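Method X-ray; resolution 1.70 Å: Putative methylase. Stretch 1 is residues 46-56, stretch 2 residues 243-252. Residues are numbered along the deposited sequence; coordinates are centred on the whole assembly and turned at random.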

# COMPACT_ATOMS: atom_id res chain seq x y z
N GLU A 46 -12.55 -17.63 -6.26
CA GLU A 46 -12.71 -17.81 -4.82
C GLU A 46 -11.41 -17.64 -4.05
O GLU A 46 -11.42 -17.55 -2.82
CB GLU A 46 -13.36 -19.17 -4.50
CG GLU A 46 -12.45 -20.36 -4.74
CD GLU A 46 -12.67 -21.03 -6.09
OE1 GLU A 46 -13.01 -20.32 -7.07
OE2 GLU A 46 -12.52 -22.27 -6.16
N PHE A 47 -10.28 -17.60 -4.76
CA PHE A 47 -8.99 -17.41 -4.12
C PHE A 47 -8.66 -15.94 -3.95
O PHE A 47 -7.63 -15.59 -3.37
CB PHE A 47 -7.88 -18.10 -4.93
CG PHE A 47 -7.95 -19.61 -4.90
CD1 PHE A 47 -7.27 -20.33 -3.93
CD2 PHE A 47 -8.69 -20.29 -5.85
CE1 PHE A 47 -7.33 -21.71 -3.91
CE2 PHE A 47 -8.76 -21.67 -5.82
CZ PHE A 47 -8.07 -22.38 -4.85
N GLY A 48 -9.55 -15.08 -4.43
CA GLY A 48 -9.25 -13.66 -4.58
C GLY A 48 -8.98 -12.91 -3.29
O GLY A 48 -8.10 -12.05 -3.23
N ILE A 49 -9.73 -13.23 -2.24
CA ILE A 49 -9.57 -12.50 -0.99
C ILE A 49 -8.22 -12.84 -0.36
O ILE A 49 -7.45 -11.94 0.03
CB ILE A 49 -10.73 -12.78 -0.01
CG1 ILE A 49 -12.02 -12.15 -0.52
CG2 ILE A 49 -10.40 -12.20 1.37
CD1 ILE A 49 -13.26 -12.50 0.34
N ALA A 50 -7.92 -14.14 -0.30
CA ALA A 50 -6.65 -14.62 0.25
C ALA A 50 -5.45 -14.11 -0.56
O ALA A 50 -4.48 -13.57 -0.02
CB ALA A 50 -6.65 -16.15 0.32
N LYS A 51 -5.52 -14.29 -1.88
CA LYS A 51 -4.40 -13.91 -2.74
C LYS A 51 -4.16 -12.41 -2.76
O LYS A 51 -3.01 -11.98 -2.81
CB LYS A 51 -4.62 -14.39 -4.18
CG LYS A 51 -4.15 -15.83 -4.42
CD LYS A 51 -4.52 -16.31 -5.81
CE LYS A 51 -4.00 -15.38 -6.90
NZ LYS A 51 -4.33 -15.90 -8.26
N SER A 52 -5.23 -11.62 -2.73
CA SER A 52 -5.09 -10.16 -2.78
C SER A 52 -4.43 -9.61 -1.52
O SER A 52 -3.49 -8.81 -1.59
CB SER A 52 -6.45 -9.50 -3.01
OG SER A 52 -6.95 -9.87 -4.28
N ASN A 53 -4.90 -10.05 -0.36
CA ASN A 53 -4.27 -9.69 0.90
C ASN A 53 -2.83 -10.19 0.98
O ASN A 53 -1.94 -9.51 1.50
CB ASN A 53 -5.08 -10.25 2.08
CG ASN A 53 -6.28 -9.40 2.39
OD1 ASN A 53 -6.14 -8.26 2.83
ND2 ASN A 53 -7.47 -9.94 2.15
N MSE A 54 -2.59 -11.39 0.45
CA MSE A 54 -1.26 -12.00 0.56
C MSE A 54 -0.22 -11.28 -0.29
O MSE A 54 0.93 -11.10 0.13
CB MSE A 54 -1.32 -13.46 0.12
CG MSE A 54 0.01 -14.20 0.17
SE MSE A 54 0.78 -14.28 1.98
CE MSE A 54 -0.78 -14.59 3.00
N TRP A 55 -0.64 -10.88 -1.49
CA TRP A 55 0.31 -10.51 -2.54
C TRP A 55 0.36 -9.03 -2.91
O TRP A 55 1.39 -8.55 -3.39
CB TRP A 55 0.05 -11.35 -3.81
CG TRP A 55 0.58 -12.75 -3.69
CD1 TRP A 55 -0.15 -13.89 -3.44
CD2 TRP A 55 1.95 -13.14 -3.75
NE1 TRP A 55 0.70 -14.98 -3.37
CE2 TRP A 55 1.99 -14.54 -3.56
CE3 TRP A 55 3.15 -12.46 -3.97
CZ2 TRP A 55 3.19 -15.26 -3.58
CZ3 TRP A 55 4.33 -13.16 -3.98
CH2 TRP A 55 4.34 -14.55 -3.79
N LEU A 56 -0.73 -8.28 -2.71
CA LEU A 56 -0.72 -6.89 -3.16
C LEU A 56 0.15 -5.99 -2.27
O LEU A 56 -0.09 -5.89 -1.06
CB LEU A 56 -2.16 -6.35 -3.25
CG LEU A 56 -3.04 -7.08 -4.26
CD1 LEU A 56 -4.46 -6.49 -4.19
CD2 LEU A 56 -2.47 -6.97 -5.67
N ASP A 243 -3.94 -22.77 1.83
CA ASP A 243 -3.21 -23.10 0.62
C ASP A 243 -2.48 -21.88 0.05
O ASP A 243 -1.37 -21.99 -0.46
CB ASP A 243 -4.15 -23.69 -0.43
CG ASP A 243 -4.61 -25.10 -0.06
OD1 ASP A 243 -4.04 -25.68 0.88
OD2 ASP A 243 -5.53 -25.62 -0.72
N VAL A 244 -3.13 -20.72 0.15
CA VAL A 244 -2.52 -19.47 -0.33
C VAL A 244 -1.27 -19.09 0.46
O VAL A 244 -0.26 -18.69 -0.11
CB VAL A 244 -3.53 -18.31 -0.37
CG1 VAL A 244 -2.81 -16.97 -0.55
CG2 VAL A 244 -4.54 -18.53 -1.49
N ARG A 245 -1.32 -19.23 1.79
CA ARG A 245 -0.12 -18.99 2.60
C ARG A 245 1.01 -19.97 2.32
O ARG A 245 2.17 -19.58 2.22
CB ARG A 245 -0.43 -19.05 4.09
CG ARG A 245 -1.05 -17.80 4.63
CD ARG A 245 -0.80 -17.66 6.11
NE ARG A 245 -1.61 -16.57 6.64
CZ ARG A 245 -1.17 -15.34 6.84
NH1 ARG A 245 0.10 -15.02 6.59
NH2 ARG A 245 -2.00 -14.42 7.30
N LYS A 246 0.67 -21.26 2.23
CA LYS A 246 1.68 -22.27 1.95
C LYS A 246 2.30 -22.03 0.57
O LYS A 246 3.51 -22.18 0.38
CB LYS A 246 1.09 -23.68 2.02
CG LYS A 246 2.14 -24.77 2.14
CD LYS A 246 2.83 -24.73 3.50
CE LYS A 246 1.88 -25.14 4.62
NZ LYS A 246 2.57 -25.24 5.94
N ASP A 247 1.46 -21.68 -0.40
CA ASP A 247 1.89 -21.38 -1.75
C ASP A 247 2.87 -20.21 -1.71
O ASP A 247 3.92 -20.25 -2.36
CB ASP A 247 0.69 -21.02 -2.62
CG ASP A 247 1.08 -20.64 -4.04
OD1 ASP A 247 1.77 -21.43 -4.71
OD2 ASP A 247 0.67 -19.54 -4.49
N ALA A 248 2.54 -19.17 -0.94
CA ALA A 248 3.41 -18.00 -0.86
C ALA A 248 4.76 -18.36 -0.25
O ALA A 248 5.80 -17.89 -0.72
CB ALA A 248 2.75 -16.86 -0.09
N PHE A 249 4.76 -19.19 0.78
CA PHE A 249 6.02 -19.61 1.38
C PHE A 249 6.90 -20.33 0.35
O PHE A 249 8.12 -20.08 0.27
CB PHE A 249 5.79 -20.49 2.60
CG PHE A 249 7.05 -20.95 3.25
CD1 PHE A 249 7.79 -20.09 4.03
CD2 PHE A 249 7.51 -22.25 3.06
CE1 PHE A 249 8.97 -20.51 4.63
CE2 PHE A 249 8.69 -22.68 3.65
CZ PHE A 249 9.41 -21.81 4.43
N ASN A 250 6.28 -21.19 -0.45
CA ASN A 250 6.98 -21.99 -1.44
C ASN A 250 7.49 -21.17 -2.63
O ASN A 250 8.39 -21.60 -3.36
CB ASN A 250 6.08 -23.12 -1.95
CG ASN A 250 5.82 -24.19 -0.89
OD1 ASN A 250 4.76 -24.81 -0.87
ND2 ASN A 250 6.79 -24.41 -0.01
N LYS A 251 6.92 -19.98 -2.81
CA LYS A 251 7.29 -19.13 -3.94
C LYS A 251 8.48 -18.22 -3.63
O LYS A 251 9.00 -17.57 -4.53
CB LYS A 251 6.10 -18.29 -4.40
CG LYS A 251 4.97 -19.08 -5.04
CD LYS A 251 4.84 -18.76 -6.52
CE LYS A 251 3.44 -19.06 -7.04
NZ LYS A 251 3.16 -20.52 -7.21
N ILE A 252 8.90 -18.18 -2.37
CA ILE A 252 10.09 -17.41 -2.02
C ILE A 252 11.30 -17.94 -2.77
O ILE A 252 11.57 -19.14 -2.77
CB ILE A 252 10.40 -17.46 -0.51
CG1 ILE A 252 9.31 -16.73 0.28
CG2 ILE A 252 11.75 -16.84 -0.22
CD1 ILE A 252 9.58 -16.67 1.77
O HOH W 1 0.00 -17.61 -2.88

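How do the two backbones lie against each other? Each stretch is mostly α-helix, residues 48-55 in the first and a longer helix through residue 243 onward in the second. They run in broadly the same direction, with 38° between their N-to-C axes and a closest approach of 9.7 Å. The backbones come nearest at K51 and V244, whose CA atoms are 6.3 Å apart, while M54 CA and R245 CA are 7.4 Å apart. Backbone hydrogen bonds such as M54 N to A50 O (2.9 Å) and A248 N to V244 O (3.0 Å) satisfy each helix internally, and no direct hydrogen bond joins the two; side-chain packing and one water link them.

What fills the space where the helices are closest? The stretches bury 433 Å² between them, and V244, A50, M54 and A248 are buried. V244 points toward the first stretch and has the largest covered area of any residue here. Its CG2 meets A50 CB at 3.7 Å, K51 CG at 4.0 Å and F47 CD1 at 4.1 Å, the last at the edge of the phenyl ring; its CG1 packs 3.9 Å from M54 CB. A branched, compact side chain suits this position because its two methyls reach several neighbours at once. A50, also pointing toward its partner, offers just a methyl. K51 contributes the aliphatic part of its chain, while its end leads away and its NZ is hydrogen-bonded elsewhere in the structure.

How does the packing continue along the helices? A248 lies one turn beyond V244, and its CB is 3.8 Å from M54 CG and 3.9 Å from W55 CZ2. M54, a selenomethionine, is long enough to touch three residues of the second helix, V244, R245 and A248: its CE reaches R245 CG at 3.6 Å and lies over one face of the R245 guanidinium. The R245 CB points away from the first stretch, and the guanidinium nitrogens find hydrogen bonds elsewhere. Farther along, the edge of the indole approaches K251, with W55 CH2 4.2 Å from K251 CB.

Where do polar groups take part? The indole of W55 combines an apolar surface with a donor, and its NE1 gives a hydrogen bond to a water at 2.8 Å. That water donates to V244 O at 3.0 Å and to D247 OD2 at 2.6 Å, bridging the stretches. The other carboxylate oxygen, D247 OD1, forms a salt bridge with K251 NZ at 3.0 Å, so the aspartate serves both the water and a lysine of its own stretch.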